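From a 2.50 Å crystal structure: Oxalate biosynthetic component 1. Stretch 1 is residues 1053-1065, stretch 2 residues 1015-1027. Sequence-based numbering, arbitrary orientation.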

# COMPACT_ATOMS: atom_id res chain seq x y z
N LEU A 1053 -7.72 19.28 1.97
CA LEU A 1053 -7.09 18.50 3.04
C LEU A 1053 -6.42 17.26 2.47
O LEU A 1053 -7.02 16.52 1.69
CB LEU A 1053 -8.12 18.09 4.10
CG LEU A 1053 -8.91 19.17 4.85
CD1 LEU A 1053 -9.34 18.63 6.21
CD2 LEU A 1053 -8.12 20.46 5.01
N THR A 1054 -5.17 17.03 2.86
CA THR A 1054 -4.42 15.87 2.40
C THR A 1054 -4.09 14.93 3.55
O THR A 1054 -3.94 15.37 4.70
CB THR A 1054 -3.12 16.28 1.68
OG1 THR A 1054 -2.25 16.95 2.60
CG2 THR A 1054 -3.42 17.19 0.50
N GLY A 1055 -3.97 13.65 3.25
CA GLY A 1055 -3.62 12.65 4.24
C GLY A 1055 -4.83 12.13 5.00
O GLY A 1055 -4.70 11.31 5.91
N VAL A 1056 -6.01 12.61 4.63
CA VAL A 1056 -7.24 12.18 5.26
C VAL A 1056 -7.55 10.73 4.88
O VAL A 1056 -7.46 10.36 3.71
CB VAL A 1056 -8.43 13.08 4.87
CG1 VAL A 1056 -9.71 12.61 5.57
CG2 VAL A 1056 -8.14 14.53 5.21
N PHE A 1057 -7.90 9.93 5.88
CA PHE A 1057 -8.42 8.59 5.62
C PHE A 1057 -9.38 8.19 6.74
O PHE A 1057 -9.37 8.79 7.82
CB PHE A 1057 -7.27 7.57 5.49
CG PHE A 1057 -6.48 7.37 6.76
CD1 PHE A 1057 -5.39 8.17 7.04
CD2 PHE A 1057 -6.82 6.36 7.65
CE1 PHE A 1057 -4.66 7.98 8.20
CE2 PHE A 1057 -6.09 6.17 8.81
CZ PHE A 1057 -5.01 6.98 9.08
N LEU A 1058 -10.22 7.20 6.47
CA LEU A 1058 -11.23 6.79 7.43
C LEU A 1058 -11.11 5.31 7.78
O LEU A 1058 -11.06 4.46 6.89
CB LEU A 1058 -12.63 7.07 6.88
CG LEU A 1058 -12.89 8.49 6.37
CD1 LEU A 1058 -14.31 8.63 5.85
CD2 LEU A 1058 -12.62 9.52 7.47
N LEU A 1059 -11.06 5.01 9.07
CA LEU A 1059 -11.00 3.63 9.53
C LEU A 1059 -12.39 3.03 9.60
O LEU A 1059 -13.36 3.72 9.89
CB LEU A 1059 -10.32 3.56 10.90
CG LEU A 1059 -8.81 3.84 10.94
CD1 LEU A 1059 -8.26 3.61 12.34
CD2 LEU A 1059 -8.08 2.99 9.91
N ASP A 1060 -12.48 1.73 9.34
CA ASP A 1060 -13.74 1.01 9.49
C ASP A 1060 -13.77 0.33 10.86
O ASP A 1060 -12.93 0.61 11.71
CB ASP A 1060 -13.94 0.00 8.36
CG ASP A 1060 -13.08 -1.24 8.51
OD1 ASP A 1060 -12.04 -1.18 9.20
OD2 ASP A 1060 -13.43 -2.29 7.92
N ASP A 1061 -14.73 -0.57 11.06
CA ASP A 1061 -14.88 -1.24 12.35
C ASP A 1061 -13.72 -2.19 12.65
O ASP A 1061 -13.42 -2.46 13.81
CB ASP A 1061 -16.21 -1.99 12.41
CG ASP A 1061 -17.40 -1.07 12.27
OD1 ASP A 1061 -17.24 0.15 12.47
OD2 ASP A 1061 -18.51 -1.57 11.96
N HIS A 1062 -13.07 -2.68 11.60
CA HIS A 1062 -11.94 -3.60 11.77
C HIS A 1062 -10.61 -2.88 11.60
O HIS A 1062 -9.58 -3.52 11.34
CB HIS A 1062 -12.04 -4.76 10.78
CG HIS A 1062 -13.37 -5.44 10.78
ND1 HIS A 1062 -13.70 -6.43 11.69
CD2 HIS A 1062 -14.45 -5.30 9.98
CE1 HIS A 1062 -14.93 -6.85 11.45
NE2 HIS A 1062 -15.41 -6.18 10.42
N ALA A 1063 -10.64 -1.56 11.75
CA ALA A 1063 -9.47 -0.70 11.55
C ALA A 1063 -8.89 -0.84 10.14
O ALA A 1063 -7.71 -0.59 9.92
CB ALA A 1063 -8.40 -1.00 12.60
N ARG A 1064 -9.73 -1.24 9.19
CA ARG A 1064 -9.33 -1.34 7.79
C ARG A 1064 -9.79 -0.10 7.02
O ARG A 1064 -10.05 0.94 7.62
CB ARG A 1064 -9.91 -2.61 7.16
CG ARG A 1064 -9.23 -3.89 7.64
CD ARG A 1064 -7.74 -3.86 7.31
NE ARG A 1064 -7.06 -5.09 7.72
CZ ARG A 1064 -5.95 -5.12 8.44
NH1 ARG A 1064 -5.39 -3.98 8.84
NH2 ARG A 1064 -5.40 -6.28 8.77
N LEU A 1065 -9.90 -0.22 5.70
CA LEU A 1065 -10.18 0.94 4.87
C LEU A 1065 -11.49 0.83 4.08
O LEU A 1065 -11.78 1.68 3.23
CB LEU A 1065 -9.02 1.18 3.90
CG LEU A 1065 -7.68 1.53 4.54
CD1 LEU A 1065 -6.60 1.69 3.47
CD2 LEU A 1065 -7.81 2.80 5.38
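Stretch 2 1015-1027: EHADVLQHCLVHT

A helix can be held against an irregular chain segment without a hydrogen bond between them among the atoms modelled, where side chains and backbone atoms of the loop pack closely against it. The packing of residues 1015-1027 on residues 1053-1065 in oxalate biosynthetic component 1 is a compact example. Stretch 2 is helical for most of its length, from Glu1015 on, whereas stretch 1 begins in a strand, with Leu1053 and Thr1054, and is mostly loop and turn further on. The two run in the same general direction: Gly1055 lies nearest His1016 (CA to CA, 5.1 Å), Phe1057 nearest Leu1020 (CA to CA, 7.6 Å) and Ala1063 nearest Leu1024 (CA to CA, 5.6 Å). The wider spacing in the middle accommodates the phenylalanine ring. Together the stretches bury 568 Å².

Aromatic contacts dominate the first half. The His1016 ring carries Gly1055 over one face, with CA of Gly1055 3.3 Å from ND1 of His1016, and Thr1054 at its edge, where OG1 of Thr1054 lies 3.3 Å from CE1 of His1016. Glycine is doubly required at this point. An ideal CB on Gly1055 would fall 2.4 Å from ND1 of His1016, and at the positive phi of 86° it would also jam against the preceding carbonyl. Phe1057, its chi1 in the p well, points toward the helix and brings CZ to 3.5 Å from CA of Leu1020. Leu1020 covers one face of the ring, its CD1 making a CH-pi contact 4.2 Å from the ring centroid of Phe1057. Cys1023, one turn further along, approaches the edge instead, with SG 4.0 Å from CZ of Phe1057.

An apolar contact carries the packing onward: CD1 of Leu1059 rests 3.9 Å from CB of Cys1023. Beyond it, side chains meet backbone carbonyls. CB of Ala1063 lies 3.8 Å from O of His1026. Leu1024 has the largest covered area in its stretch; its CD2 reaches to 3.3 Å from O of Ala1063. Arg1064 starts away from the helix, yet its long side chain returns, placing NH1 3.5 Å from O of Leu1024.

The polar order lies within the partners. Hydrogen bonds such as Leu1020 N to His1016 O (3.2 Å) maintain the helix. In the loop, a type I turn from Asp1060 to Ala1063 is closed by Ala1063 N to Asp1060 O (3.2 Å), and Arg1064 N makes a bond to Asp1060 OD1 that is very short as modelled (2.3 Å).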

# COMPACT_ATOMS: atom_id res chain seq x y z
N GLU A 1015 4.93 10.98 5.49
CA GLU A 1015 4.39 11.22 6.83
C GLU A 1015 2.96 10.71 6.99
O GLU A 1015 2.64 10.02 7.95
CB GLU A 1015 4.44 12.72 7.16
CG GLU A 1015 5.84 13.28 7.29
CD GLU A 1015 5.84 14.76 7.61
OE1 GLU A 1015 4.77 15.28 8.00
OE2 GLU A 1015 6.89 15.40 7.47
N HIS A 1016 2.09 11.05 6.04
CA HIS A 1016 0.70 10.63 6.08
C HIS A 1016 0.59 9.11 5.94
O HIS A 1016 -0.28 8.49 6.54
CB HIS A 1016 -0.11 11.32 4.98
CG HIS A 1016 -0.21 12.80 5.16
ND1 HIS A 1016 -0.49 13.65 4.11
CD2 HIS A 1016 -0.06 13.59 6.25
CE1 HIS A 1016 -0.52 14.90 4.55
NE2 HIS A 1016 -0.26 14.88 5.85
N ALA A 1017 1.49 8.53 5.15
CA ALA A 1017 1.52 7.09 4.96
C ALA A 1017 1.95 6.38 6.24
O ALA A 1017 1.57 5.23 6.49
CB ALA A 1017 2.44 6.72 3.81
N ASP A 1018 2.76 7.06 7.05
CA ASP A 1018 3.21 6.52 8.33
C ASP A 1018 2.06 6.44 9.32
O ASP A 1018 1.88 5.43 10.00
CB ASP A 1018 4.35 7.36 8.91
CG ASP A 1018 5.65 7.17 8.16
OD1 ASP A 1018 5.87 6.07 7.61
OD2 ASP A 1018 6.46 8.12 8.14
N VAL A 1019 1.30 7.53 9.41
CA VAL A 1019 0.15 7.59 10.30
C VAL A 1019 -0.86 6.51 9.96
O VAL A 1019 -1.42 5.86 10.85
CB VAL A 1019 -0.54 8.97 10.23
CG1 VAL A 1019 -1.69 9.04 11.22
CG2 VAL A 1019 0.47 10.08 10.50
N LEU A 1020 -1.08 6.31 8.67
CA LEU A 1020 -2.04 5.32 8.18
C LEU A 1020 -1.69 3.91 8.65
O LEU A 1020 -2.56 3.18 9.13
CB LEU A 1020 -2.13 5.37 6.65
CG LEU A 1020 -3.14 4.46 5.95
CD1 LEU A 1020 -3.78 5.19 4.77
CD2 LEU A 1020 -2.48 3.18 5.48
N GLN A 1021 -0.43 3.53 8.49
CA GLN A 1021 0.01 2.18 8.86
C GLN A 1021 0.05 1.97 10.37
O GLN A 1021 -0.07 0.84 10.85
CB GLN A 1021 1.39 1.89 8.27
CG GLN A 1021 1.38 0.77 7.24
CD GLN A 1021 1.18 -0.61 7.86
OE1 GLN A 1021 1.50 -0.82 9.03
NE2 GLN A 1021 0.63 -1.53 7.08
N HIS A 1022 0.21 3.06 11.12
CA HIS A 1022 0.14 2.99 12.57
C HIS A 1022 -1.29 2.73 13.03
O HIS A 1022 -1.52 2.01 14.00
CB HIS A 1022 0.67 4.29 13.21
CG HIS A 1022 2.14 4.26 13.49
ND1 HIS A 1022 2.92 5.40 13.47
CD2 HIS A 1022 2.97 3.24 13.81
CE1 HIS A 1022 4.17 5.08 13.76
NE2 HIS A 1022 4.23 3.78 13.97
N CYS A 1023 -2.25 3.32 12.33
CA CYS A 1023 -3.66 3.16 12.66
C CYS A 1023 -4.23 1.85 12.13
O CYS A 1023 -5.34 1.46 12.49
CB CYS A 1023 -4.47 4.34 12.12
SG CYS A 1023 -4.06 5.93 12.87
N LEU A 1024 -3.48 1.17 11.27
CA LEU A 1024 -3.91 -0.12 10.74
C LEU A 1024 -3.72 -1.24 11.75
O LEU A 1024 -4.44 -2.24 11.73
CB LEU A 1024 -3.16 -0.46 9.45
CG LEU A 1024 -3.62 0.25 8.17
CD1 LEU A 1024 -2.83 -0.24 6.97
CD2 LEU A 1024 -5.12 0.04 7.95
N VAL A 1025 -2.75 -1.07 12.65
CA VAL A 1025 -2.48 -2.07 13.67
C VAL A 1025 -3.09 -1.66 15.01
O VAL A 1025 -3.22 -2.49 15.92
CB VAL A 1025 -0.96 -2.29 13.86
CG1 VAL A 1025 -0.31 -2.64 12.53
CG2 VAL A 1025 -0.31 -1.05 14.46
N HIS A 1026 -3.47 -0.40 15.12
CA HIS A 1026 -4.01 0.14 16.36
C HIS A 1026 -5.44 -0.32 16.62
O HIS A 1026 -6.28 -0.30 15.72
CB HIS A 1026 -3.96 1.67 16.35
N THR A 1027 -5.70 -0.75 17.85
CA THR A 1027 -7.05 -1.11 18.25
C THR A 1027 -7.86 0.15 18.52
O THR A 1027 -7.37 1.26 18.34
CB THR A 1027 -7.05 -2.00 19.51